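Local coordinates for protein 2-dehydropantoate 2-reductase (Enterococcus faecium, PDB 3WFI) that acts as an NAD-dependent D-mandelate dehydrogenase of the ketopantoate reductase family, interconverting a D-2-hydroxy acid and its 2-keto acid, at residues B[9-12]-B[13-16]; B[16-19]-B[20-23]; B[278-281]-B[282-285]; B[295-298]-B[299-303]. All coordinates share one frame; numbering follows the deposited sequence.

Interaction 1: B[9-12]-B[13-16]; sequences GAMG and SRFG
Met11 and Phe15, one turn apart at the start of helix 10-21, meet through sulfur and ring. Met11 CG stands anti to the backbone N (chi1 -166°) and the chain then bends at both following torsions, so the thioether curls round to the rim of the phenyl group instead of running straight out. Met11 SD comes 3.8 Å from Phe15 CE1 and lies 5.0 Å from the ring centroid, 76° off the normal: a Met-aromatic contact at the ring edge. The methylene joins in, with Met11 CG 3.9 Å from Phe15 CE1. Phe15 places its own CG beside the backbone N (chi1 -86°), which brings CD1 down to 3.3 Å from Met11 O. The ring also meets Phe77 edge-to-face.

On another side of the turn, Ser13 folds its hydroxyl back onto the N-cap residue. Gly9 O accepts two hydrogen bonds from Ser13, from Ser13 N at 2.8 Å and from Ser13 OG at 2.9 Å; the hydroxyl approaches from above the carbonyl plane, while the amide comes nearly head-on to the oxygen. Arg14 leads outward, and its NE binds Thr130 O.

Gly9 and Gly12 fit the GxGxxG pattern of a Rossmann turn, and Ala10 and Met11 are NAD(+)-binding residues. With two donors from Ser13 on Gly9 O, the N-cap carbonyl is tied to the first turn, and the positive end of the helix dipole probably helps it receive the cofactor's phosphates.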
ATOM      1  N   GLY B   9     -14.801   9.048 -31.943  1.00 25.61           N
ATOM      2  CA  GLY B   9     -13.439   9.537 -32.146  1.00 25.49           C
ATOM      3  C   GLY B   9     -12.879   8.928 -33.420  1.00 25.83           C
ATOM      4  O   GLY B   9     -13.638   8.462 -34.268  1.00 25.30           O
ATOM      5  N   ALA B  10     -11.558   8.897 -33.552  1.00 25.79           N
ATOM      6  CA  ALA B  10     -10.930   8.440 -34.797  1.00 25.30           C
ATOM      7  C   ALA B  10     -11.314   6.993 -35.146  1.00 24.69           C
ATOM      8  O   ALA B  10     -11.710   6.713 -36.272  1.00 24.20           O
ATOM      9  CB  ALA B  10      -9.408   8.581 -34.726  1.00 26.09           C
ATOM     10  N   MET B  11     -11.219   6.089 -34.178  1.00 23.46           N
ATOM     11  CA  MET B  11     -11.519   4.673 -34.421  1.00 24.21           C
ATOM     12  C   MET B  11     -13.023   4.443 -34.630  1.00 22.86           C
ATOM     13  O   MET B  11     -13.412   3.707 -35.529  1.00 22.51           O
ATOM     14  CB  MET B  11     -11.020   3.794 -33.268  1.00 25.08           C
ATOM     15  CG  MET B  11     -10.990   2.297 -33.587  1.00 26.41           C
ATOM     16  SD  MET B  11      -9.879   1.818 -34.937  1.00 29.52           S
ATOM     17  CE  MET B  11      -8.330   2.503 -34.332  1.00 30.63           C
ATOM     18  N   GLY B  12     -13.854   5.068 -33.799  1.00 21.73           N
ATOM     19  CA  GLY B  12     -15.307   4.995 -33.970  1.00 20.95           C
ATOM     20  C   GLY B  12     -15.737   5.509 -35.339  1.00 20.84           C
ATOM     21  O   GLY B  12     -16.618   4.937 -35.990  1.00 20.38           O
ATOM     22  N   SER B  13     -15.118   6.597 -35.773  1.00 20.59           N
ATOM     23  CA  SER B  13     -15.398   7.157 -37.092  1.00 21.89           C
ATOM     24  C   SER B  13     -14.975   6.201 -38.209  1.00 22.10           C
ATOM     25  O   SER B  13     -15.667   6.092 -39.210  1.00 24.34           O
ATOM     26  CB  SER B  13     -14.724   8.519 -37.258  1.00 21.67           C
ATOM     27  OG  SER B  13     -15.329   9.495 -36.418  1.00 21.84           O
ATOM     28  N   ARG B  14     -13.851   5.512 -38.048  1.00 23.02           N
ATOM     29  CA  ARG B  14     -13.446   4.513 -39.034  1.00 23.13           C
ATOM     30  C   ARG B  14     -14.519   3.434 -39.130  1.00 22.57           C
ATOM     31  O   ARG B  14     -15.016   3.143 -40.221  1.00 21.93           O
ATOM     32  CB  ARG B  14     -12.120   3.841 -38.669  1.00 23.68           C
ATOM     33  CG  ARG B  14     -11.795   2.677 -39.600  1.00 24.60           C
ATOM     34  CD  ARG B  14     -10.524   1.931 -39.233  1.00 25.93           C
ATOM     35  NE  ARG B  14      -9.288   2.564 -39.709  1.00 27.39           N
ATOM     36  CZ  ARG B  14      -8.834   2.565 -40.970  1.00 28.94           C
ATOM     37  NH1 ARG B  14      -9.524   2.012 -41.958  1.00 29.19           N
ATOM     38  NH2 ARG B  14      -7.673   3.162 -41.252  1.00 30.18           N
ATOM     39  N   PHE B  15     -14.866   2.852 -37.981  1.00 21.29           N
ATOM     40  CA  PHE B  15     -15.852   1.769 -37.927  1.00 21.05           C
ATOM     41  C   PHE B  15     -17.196   2.229 -38.491  1.00 20.81           C
ATOM     42  O   PHE B  15     -17.784   1.545 -39.322  1.00 21.28           O
ATOM     43  CB  PHE B  15     -16.027   1.240 -36.499  1.00 20.53           C
ATOM     44  CG  PHE B  15     -15.033   0.176 -36.110  1.00 20.82           C
ATOM     45  CD1 PHE B  15     -13.671   0.455 -36.082  1.00 20.78           C
ATOM     46  CD2 PHE B  15     -15.457  -1.093 -35.734  1.00 20.69           C
ATOM     47  CE1 PHE B  15     -12.754  -0.503 -35.727  1.00 20.76           C
ATOM     48  CE2 PHE B  15     -14.539  -2.068 -35.372  1.00 20.36           C
ATOM     49  CZ  PHE B  15     -13.182  -1.765 -35.365  1.00 21.13           C
ATOM     50  N   GLY B  16     -17.650   3.403 -38.071  1.00 21.18           N
ATOM     51  CA  GLY B  16     -18.894   3.982 -38.556  1.00 21.80           C
ATOM     52  C   GLY B  16     -18.917   4.169 -40.063  1.00 22.92           C
ATOM     53  O   GLY B  16     -19.890   3.798 -40.736  1.00 22.63           O
TER

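Interaction 2: B[16-19]-B[20-23]; sequences GLML and HQSG
His20 and Gln21 each reach back one turn, to Gly16 and Leu17, over the last stretch of helix 10-21. His20 N bonds Gly16 O at 2.9 Å and its CB sits 3.2 Å from the same oxygen; with CG anti to the backbone N (chi1 168°), the imidazole swings outward, though Leu17 O still lies at its edge, near the ring plane. Gln21 instead lies against the helix: Gln21 N bonds Leu17 O at 2.9 Å, and the side chain runs back along the helix, CG 3.3 Å from Leu17 O and OE1 4.0 Å from Leu17 CG, crossing the leucine at a slant.

The helix ends in a Schellman motif, with Gly23 at positive phi and Gly23 N bonded to His20 O. Ser22 N makes a weak bond to Met18 O, and a water supports the joint: it donates to Met18 O at 2.7 Å and accepts from Ser22 OG at 2.6 Å.

This is the far end of the helix in the beta-alpha-beta unit of strands 2-6 and 25-30. Leu17 and His20 pack on Ala55 of strand 52-55, Phe48 touches both Leu17 and Gln21, and Ser22 faces the loop at Ser170, just after helix 157-168.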
ATOM      1  N   GLY B  16     -17.650   3.403 -38.071  1.00 21.18           N
ATOM      2  CA  GLY B  16     -18.894   3.982 -38.556  1.00 21.80           C
ATOM      3  C   GLY B  16     -18.917   4.169 -40.063  1.00 22.92           C
ATOM      4  O   GLY B  16     -19.890   3.798 -40.736  1.00 22.63           O
ATOM      5  N   LEU B  17     -17.843   4.740 -40.596  1.00 23.88           N
ATOM      6  CA  LEU B  17     -17.727   4.938 -42.034  1.00 23.73           C
ATOM      7  C   LEU B  17     -17.725   3.620 -42.806  1.00 23.38           C
ATOM      8  O   LEU B  17     -18.478   3.451 -43.781  1.00 22.86           O
ATOM      9  CB  LEU B  17     -16.456   5.708 -42.356  1.00 24.62           C
ATOM     10  CG  LEU B  17     -16.327   6.080 -43.829  1.00 25.77           C
ATOM     11  CD1 LEU B  17     -17.454   7.013 -44.256  1.00 26.58           C
ATOM     12  CD2 LEU B  17     -14.966   6.720 -44.076  1.00 27.02           C
ATOM     13  N   MET B  18     -16.886   2.683 -42.373  1.00 22.44           N
ATOM     14  CA  MET B  18     -16.754   1.423 -43.081  1.00 22.04           C
ATOM     15  C   MET B  18     -18.071   0.632 -43.027  1.00 21.16           C
ATOM     16  O   MET B  18     -18.525   0.107 -44.045  1.00 19.47           O
ATOM     17  CB  MET B  18     -15.586   0.617 -42.543  1.00 22.44           C
ATOM     18  CG  MET B  18     -14.252   1.261 -42.876  1.00 23.75           C
ATOM     19  SD  MET B  18     -12.849   0.454 -42.117  1.00 24.64           S
ATOM     20  CE  MET B  18     -12.666  -1.002 -43.137  1.00 24.54           C
ATOM     21  N   LEU B  19     -18.704   0.603 -41.863  1.00 21.20           N
ATOM     22  CA  LEU B  19     -19.998  -0.067 -41.702  1.00 21.69           C
ATOM     23  C   LEU B  19     -21.105   0.558 -42.548  1.00 23.45           C
ATOM     24  O   LEU B  19     -21.955  -0.145 -43.096  1.00 25.14           O
ATOM     25  CB  LEU B  19     -20.417  -0.070 -40.229  1.00 21.30           C
ATOM     26  CG  LEU B  19     -19.628  -1.060 -39.374  1.00 21.21           C
ATOM     27  CD1 LEU B  19     -19.765  -0.725 -37.895  1.00 21.14           C
ATOM     28  CD2 LEU B  19     -20.076  -2.491 -39.654  1.00 21.56           C
ATOM     29  N   HIS B  20     -21.109   1.880 -42.615  1.00 25.34           N
ATOM     30  CA  HIS B  20     -22.057   2.626 -43.426  1.00 27.88           C
ATOM     31  C   HIS B  20     -21.898   2.299 -44.906  1.00 29.40           C
ATOM     32  O   HIS B  20     -22.885   1.985 -45.584  1.00 29.92           O
ATOM     33  CB  HIS B  20     -21.855   4.119 -43.210  1.00 28.33           C
ATOM     34  CG  HIS B  20     -22.580   4.963 -44.202  1.00 30.46           C
ATOM     35  ND1 HIS B  20     -21.947   5.542 -45.281  1.00 31.62           N
ATOM     36  CD2 HIS B  20     -23.882   5.306 -44.300  1.00 31.10           C
ATOM     37  CE1 HIS B  20     -22.827   6.221 -45.991  1.00 32.71           C
ATOM     38  NE2 HIS B  20     -24.009   6.094 -45.417  1.00 32.67           N
ATOM     39  N   GLN B  21     -20.663   2.358 -45.389  1.00 31.10           N
ATOM     40  CA  GLN B  21     -20.364   2.100 -46.803  1.00 34.73           C
ATOM     41  C   GLN B  21     -20.930   0.773 -47.307  1.00 36.58           C
ATOM     42  O   GLN B  21     -21.302   0.670 -48.477  1.00 39.29           O
ATOM     43  CB  GLN B  21     -18.855   2.102 -47.078  1.00 35.85           C
ATOM     44  CG  GLN B  21     -18.124   3.429 -47.057  1.00 38.14           C
ATOM     45  CD  GLN B  21     -16.654   3.239 -47.372  1.00 40.42           C
ATOM     46  OE1 GLN B  21     -15.836   3.081 -46.472  1.00 43.63           O
ATOM     47  NE2 GLN B  21     -16.318   3.202 -48.654  1.00 43.59           N
ATOM     48  N   SER B  22     -20.974  -0.235 -46.439  1.00 36.44           N
ATOM     49  CA  SER B  22     -21.428  -1.577 -46.817  1.00 37.20           C
ATOM     50  C   SER B  22     -22.938  -1.791 -46.652  1.00 37.15           C
ATOM     51  O   SER B  22     -23.434  -2.908 -46.834  1.00 36.47           O
ATOM     52  CB  SER B  22     -20.672  -2.627 -46.005  1.00 38.17           C
ATOM     53  OG  SER B  22     -19.269  -2.503 -46.227  1.00 42.36           O
ATOM     54  N   GLY B  23     -23.662  -0.728 -46.299  1.00 36.35           N
ATOM     55  CA  GLY B  23     -25.121  -0.761 -46.285  1.00 34.50           C
ATOM     56  C   GLY B  23     -25.761  -0.887 -44.916  1.00 32.98           C
ATOM     57  O   GLY B  23     -26.973  -1.100 -44.809  1.00 32.70           O
TER
HETATM   58  O   HOH W   1     -17.171  -0.994 -46.086  1.00 29.83           O

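Interaction 3: B[278-281]-B[282-285]; sequences NGAI and SRKG
Gly285 N to Ile281 O, at 2.8 Å, is the shortest bond of this turn of helix 278-288, one of four successive i to i+4 links that begin with Ser282 N to Asn278 O at 2.9 Å. Against this regular backbone Arg283 doubles back. Its CG lies beside the backbone N (chi1 -77°) and a bend at chi3 (-59°) lays the guanidinium flat along the preceding turn. Gly279 O and Ala280 CA lie against one face, 3.1 Å and 3.5 Å from its plane, both offset toward the rim. NH1 is therefore close to Gly279 O without bonding it, because the oxygen sits over the face and not at an N-H; NH2 instead donates to Asp275 O, and the bare backbone of Gly279 lets the group lie so close. Arg283 NH2 lies 3.8 Å from Ala280 CB.

Lys284 also leans back along the helix, on another side: Lys284 CG passes 3.5 Å from Ala280 O, and NZ forms salt bridges with Glu110, Asp111 and Glu232, a cluster of acids likely to hold it charged.

Within the helical C-terminal domain, Ile281 wedges among Tyr185 of helix 180-191, Phe225 of helix 214-231 and Cys295 of helix 293-308, while Ser282 OG turns to Asp296 of that last helix.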
ATOM      1  N   ASN B 278      -7.141  -2.101 -10.560  1.00 16.74           N
ATOM      2  CA  ASN B 278      -7.188  -2.836  -9.297  1.00 16.18           C
ATOM      3  C   ASN B 278      -8.577  -2.767  -8.654  1.00 16.33           C
ATOM      4  O   ASN B 278      -9.006  -3.710  -7.999  1.00 15.68           O
ATOM      5  CB  ASN B 278      -6.092  -2.342  -8.345  1.00 16.30           C
ATOM      6  CG  ASN B 278      -4.704  -2.583  -8.902  1.00 15.90           C
ATOM      7  OD1 ASN B 278      -4.067  -3.588  -8.585  1.00 16.50           O
ATOM      8  ND2 ASN B 278      -4.248  -1.695  -9.787  1.00 15.45           N
ATOM      9  N   GLY B 279      -9.257  -1.630  -8.816  1.00 16.25           N
ATOM     10  CA  GLY B 279     -10.600  -1.430  -8.255  1.00 15.76           C
ATOM     11  C   GLY B 279     -11.614  -2.403  -8.810  1.00 15.98           C
ATOM     12  O   GLY B 279     -12.524  -2.843  -8.104  1.00 14.97           O
ATOM     13  N   ALA B 280     -11.450  -2.752 -10.085  1.00 16.22           N
ATOM     14  CA  ALA B 280     -12.361  -3.682 -10.748  1.00 16.12           C
ATOM     15  C   ALA B 280     -12.204  -5.058 -10.135  1.00 15.91           C
ATOM     16  O   ALA B 280     -13.185  -5.762  -9.905  1.00 15.74           O
ATOM     17  CB  ALA B 280     -12.076  -3.707 -12.254  1.00 16.53           C
ATOM     18  N   ILE B 281     -10.957  -5.427  -9.836  1.00 15.37           N
ATOM     19  CA  ILE B 281     -10.675  -6.693  -9.152  1.00 14.96           C
ATOM     20  C   ILE B 281     -11.219  -6.672  -7.713  1.00 15.24           C
ATOM     21  O   ILE B 281     -11.778  -7.678  -7.246  1.00 15.18           O
ATOM     22  CB  ILE B 281      -9.167  -7.019  -9.191  1.00 14.63           C
ATOM     23  CG1 ILE B 281      -8.696  -7.207 -10.643  1.00 14.79           C
ATOM     24  CG2 ILE B 281      -8.835  -8.244  -8.349  1.00 14.95           C
ATOM     25  CD1 ILE B 281      -9.521  -8.181 -11.459  1.00 15.37           C
ATOM     26  N   SER B 282     -11.085  -5.536  -7.025  1.00 15.06           N
ATOM     27  CA  SER B 282     -11.672  -5.392  -5.681  1.00 15.38           C
ATOM     28  C   SER B 282     -13.186  -5.588  -5.709  1.00 16.40           C
ATOM     29  O   SER B 282     -13.730  -6.300  -4.887  1.00 15.80           O
ATOM     30  CB  SER B 282     -11.346  -4.029  -5.082  1.00 15.13           C
ATOM     31  OG  SER B 282      -9.942  -3.898  -4.865  1.00 15.43           O
ATOM     32  N   ARG B 283     -13.851  -4.959  -6.678  1.00 17.43           N
ATOM     33  CA  ARG B 283     -15.307  -5.087  -6.814  1.00 18.76           C
ATOM     34  C   ARG B 283     -15.770  -6.524  -7.080  1.00 18.03           C
ATOM     35  O   ARG B 283     -16.691  -7.015  -6.417  1.00 18.58           O
ATOM     36  CB  ARG B 283     -15.831  -4.121  -7.883  1.00 20.32           C
ATOM     37  CG  ARG B 283     -15.909  -2.693  -7.365  1.00 22.20           C
ATOM     38  CD  ARG B 283     -16.656  -1.766  -8.320  1.00 23.92           C
ATOM     39  NE  ARG B 283     -16.069  -1.683  -9.657  1.00 25.34           N
ATOM     40  CZ  ARG B 283     -14.963  -1.016  -9.970  1.00 27.85           C
ATOM     41  NH1 ARG B 283     -14.256  -0.367  -9.037  1.00 27.62           N
ATOM     42  NH2 ARG B 283     -14.556  -0.999 -11.234  1.00 29.05           N
ATOM     43  N   LYS B 284     -15.127  -7.197  -8.022  1.00 18.02           N
ATOM     44  CA  LYS B 284     -15.401  -8.613  -8.294  1.00 17.95           C
ATOM     45  C   LYS B 284     -15.112  -9.488  -7.072  1.00 18.16           C
ATOM     46  O   LYS B 284     -15.874 -10.419  -6.758  1.00 17.83           O
ATOM     47  CB  LYS B 284     -14.558  -9.113  -9.475  1.00 17.81           C
ATOM     48  CG  LYS B 284     -14.975  -8.603 -10.848  1.00 17.89           C
ATOM     49  CD  LYS B 284     -13.925  -8.974 -11.891  1.00 18.30           C
ATOM     50  CE  LYS B 284     -14.195  -8.354 -13.260  1.00 18.25           C
ATOM     51  NZ  LYS B 284     -15.457  -8.873 -13.836  1.00 18.65           N
ATOM     52  N   GLY B 285     -14.017  -9.195  -6.378  1.00 18.68           N
ATOM     53  CA  GLY B 285     -13.683  -9.910  -5.126  1.00 19.48           C
ATOM     54  C   GLY B 285     -14.794  -9.861  -4.089  1.00 20.53           C
ATOM     55  O   GLY B 285     -15.140 -10.882  -3.482  1.00 20.30           O
TER

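Interaction 4: B[295-298]-B[299-303]; sequences CDFL and TELVH
Segments 295-298 and 299-303 form one unbroken alpha-helical run of helix 293-308, the last helix of the all-helical C-terminal domain. Asp296 O receives Glu300 N at 2.9 Å, Phe297 O receives Leu301 N at 2.8 Å, and Leu298 O binds Val302 N in the same way.

Cys295 O carries an extra bond. Thr299 N reaches it at 3.1 Å and Thr299 OG1 at 2.7 Å, from opposite faces of the carbonyl plane; OG1 sits beside its own backbone N (chi1 -62°), which aims the hydroxyl toward the helix N-terminus. A buried hydroxyl is satisfied this way without leaving its own turn.

Glu300 also folds back, its carboxylate carbon CD lying nearest, 3.1 Å from Asp296 O. The carboxylate's own partners are on the second subunit: Lys216 of that chain forms a salt bridge with OE2, and Tyr294 of that chain a hydrogen bond with OE1. The same Tyr294 stacks on the Phe297 ring, so this side of the helix belongs to the dimer interface.

Leu301 takes part in a CH-pi contact. Phe297 has CG anti to the backbone N (chi1 -160°), tipping the ring toward the next turn, where Leu301 CD1 stands over one face, 4.0 Å from the centroid and 18° off the normal, while Leu301 CG touches Phe297 CE2 at 3.8 Å.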
ATOM      1  N   CYS B 295      -5.074  -5.384  -3.937  1.00 13.69           N
ATOM      2  CA  CYS B 295      -5.813  -4.520  -4.876  1.00 13.76           C
ATOM      3  C   CYS B 295      -6.574  -3.436  -4.116  1.00 13.70           C
ATOM      4  O   CYS B 295      -6.588  -2.276  -4.540  1.00 13.70           O
ATOM      5  CB  CYS B 295      -6.767  -5.337  -5.765  1.00 13.96           C
ATOM      6  SG  CYS B 295      -5.980  -6.329  -7.061  1.00 14.65           S
ATOM      7  N   ASP B 296      -7.175  -3.803  -2.984  1.00 13.41           N
ATOM      8  CA  ASP B 296      -7.856  -2.820  -2.106  1.00 13.31           C
ATOM      9  C   ASP B 296      -6.870  -1.723  -1.646  1.00 12.82           C
ATOM     10  O   ASP B 296      -7.124  -0.527  -1.792  1.00 12.69           O
ATOM     11  CB  ASP B 296      -8.440  -3.506  -0.874  1.00 13.40           C
ATOM     12  CG  ASP B 296      -9.551  -4.524  -1.202  1.00 14.01           C
ATOM     13  OD1 ASP B 296      -9.951  -4.698  -2.386  1.00 13.17           O
ATOM     14  OD2 ASP B 296     -10.001  -5.193  -0.247  1.00 14.29           O
ATOM     15  N   PHE B 297      -5.750  -2.158  -1.086  1.00 12.83           N
ATOM     16  CA  PHE B 297      -4.741  -1.256  -0.485  1.00 12.93           C
ATOM     17  C   PHE B 297      -4.060  -0.375  -1.535  1.00 12.93           C
ATOM     18  O   PHE B 297      -3.897   0.828  -1.327  1.00 13.39           O
ATOM     19  CB  PHE B 297      -3.702  -2.091   0.270  1.00 12.89           C
ATOM     20  CG  PHE B 297      -2.890  -1.337   1.304  1.00 12.74           C
ATOM     21  CD1 PHE B 297      -1.851  -1.990   1.949  1.00 12.56           C
ATOM     22  CD2 PHE B 297      -3.168  -0.020   1.674  1.00 12.33           C
ATOM     23  CE1 PHE B 297      -1.090  -1.355   2.903  1.00 12.42           C
ATOM     24  CE2 PHE B 297      -2.400   0.620   2.628  1.00 12.18           C
ATOM     25  CZ  PHE B 297      -1.358  -0.042   3.246  1.00 12.20           C
ATOM     26  N   LEU B 298      -3.674  -0.967  -2.657  1.00 13.22           N
ATOM     27  CA  LEU B 298      -3.034  -0.214  -3.722  1.00 13.85           C
ATOM     28  C   LEU B 298      -3.990   0.862  -4.249  1.00 13.56           C
ATOM     29  O   LEU B 298      -3.580   1.990  -4.509  1.00 12.91           O
ATOM     30  CB  LEU B 298      -2.568  -1.136  -4.855  1.00 14.36           C
ATOM     31  CG  LEU B 298      -1.673  -0.488  -5.916  1.00 14.82           C
ATOM     32  CD1 LEU B 298      -0.520   0.287  -5.291  1.00 15.29           C
ATOM     33  CD2 LEU B 298      -1.129  -1.531  -6.875  1.00 14.99           C
ATOM     34  N   THR B 299      -5.269   0.499  -4.400  1.00 13.44           N
ATOM     35  CA  THR B 299      -6.265   1.451  -4.839  1.00 13.47           C
ATOM     36  C   THR B 299      -6.396   2.585  -3.826  1.00 13.29           C
ATOM     37  O   THR B 299      -6.391   3.769  -4.183  1.00 13.43           O
ATOM     38  CB  THR B 299      -7.620   0.752  -5.069  1.00 13.68           C
ATOM     39  OG1 THR B 299      -7.463  -0.229  -6.107  1.00 13.88           O
ATOM     40  CG2 THR B 299      -8.689   1.741  -5.473  1.00 13.63           C
ATOM     41  N   GLU B 300      -6.504   2.218  -2.555  1.00 12.96           N
ATOM     42  CA  GLU B 300      -6.587   3.203  -1.487  1.00 12.76           C
ATOM     43  C   GLU B 300      -5.349   4.124  -1.475  1.00 12.71           C
ATOM     44  O   GLU B 300      -5.476   5.334  -1.283  1.00 12.28           O
ATOM     45  CB  GLU B 300      -6.755   2.486  -0.153  1.00 12.64           C
ATOM     46  CG  GLU B 300      -8.160   1.916   0.031  1.00 12.86           C
ATOM     47  CD  GLU B 300      -8.190   0.686   0.898  1.00 12.72           C
ATOM     48  OE1 GLU B 300      -7.189   0.419   1.608  1.00 12.40           O
ATOM     49  OE2 GLU B 300      -9.212  -0.024   0.846  1.00 13.21           O
ATOM     50  N   LEU B 301      -4.162   3.546  -1.671  1.00 12.58           N
ATOM     51  CA  LEU B 301      -2.933   4.334  -1.660  1.00 13.02           C
ATOM     52  C   LEU B 301      -2.842   5.313  -2.832  1.00 13.42           C
ATOM     53  O   LEU B 301      -2.438   6.478  -2.651  1.00 14.55           O
ATOM     54  CB  LEU B 301      -1.713   3.418  -1.674  1.00 13.24           C
ATOM     55  CG  LEU B 301      -1.420   2.714  -0.363  1.00 13.14           C
ATOM     56  CD1 LEU B 301      -0.448   1.555  -0.595  1.00 13.12           C
ATOM     57  CD2 LEU B 301      -0.877   3.703   0.656  1.00 13.27           C
ATOM     58  N   VAL B 302      -3.237   4.865  -4.015  1.00 13.24           N
ATOM     59  CA  VAL B 302      -3.200   5.730  -5.196  1.00 13.47           C
ATOM     60  C   VAL B 302      -4.169   6.882  -5.013  1.00 13.75           C
ATOM     61  O   VAL B 302      -3.845   8.030  -5.321  1.00 13.77           O
ATOM     62  CB  VAL B 302      -3.467   4.946  -6.488  1.00 12.89           C
ATOM     63  CG1 VAL B 302      -3.687   5.877  -7.666  1.00 13.06           C
ATOM     64  CG2 VAL B 302      -2.308   4.009  -6.773  1.00 13.01           C
ATOM     65  N   HIS B 303      -5.357   6.593  -4.477  1.00 13.81           N
ATOM     66  CA  HIS B 303      -6.305   7.671  -4.188  1.00 14.30           C
ATOM     67  C   HIS B 303      -5.769   8.666  -3.165  1.00 14.16           C
ATOM     68  O   HIS B 303      -5.954   9.880  -3.318  1.00 14.13           O
ATOM     69  CB  HIS B 303      -7.663   7.095  -3.749  1.00 14.55           C
ATOM     70  CG  HIS B 303      -8.484   6.547  -4.865  1.00 14.75           C
ATOM     71  ND1 HIS B 303      -8.618   7.178  -6.091  1.00 15.32           N
ATOM     72  CD2 HIS B 303      -9.231   5.423  -4.940  1.00 14.55           C
ATOM     73  CE1 HIS B 303      -9.403   6.455  -6.864  1.00 14.88           C
ATOM     74  NE2 HIS B 303      -9.788   5.390  -6.189  1.00 14.99           N
TER

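The four contacts fall into two pairs on opposite sides of the chain's centre. Interactions 1 and 2 continue each other along helix 10-21, sharing Gly16, centres about 10 Å apart; interaction 1 holds the cofactor-binding end and interaction 2 the distal end. Interactions 3 and 4 lie on consecutive C-terminal helices, centres about 11 Å apart, and touch through a probable hydrogen bond, Ser282 OG to Asp296 OD1 at 2.6 Å. Between the pairs, centres are about 30 Å (1 and 3) to about 43 Å (2 and 4) apart. The NAD(+)-binding Glu273 has its side chain about 9 Å from those of Asn278 and Val302, so interactions 3 and 4 lie near the cofactor site without forming it.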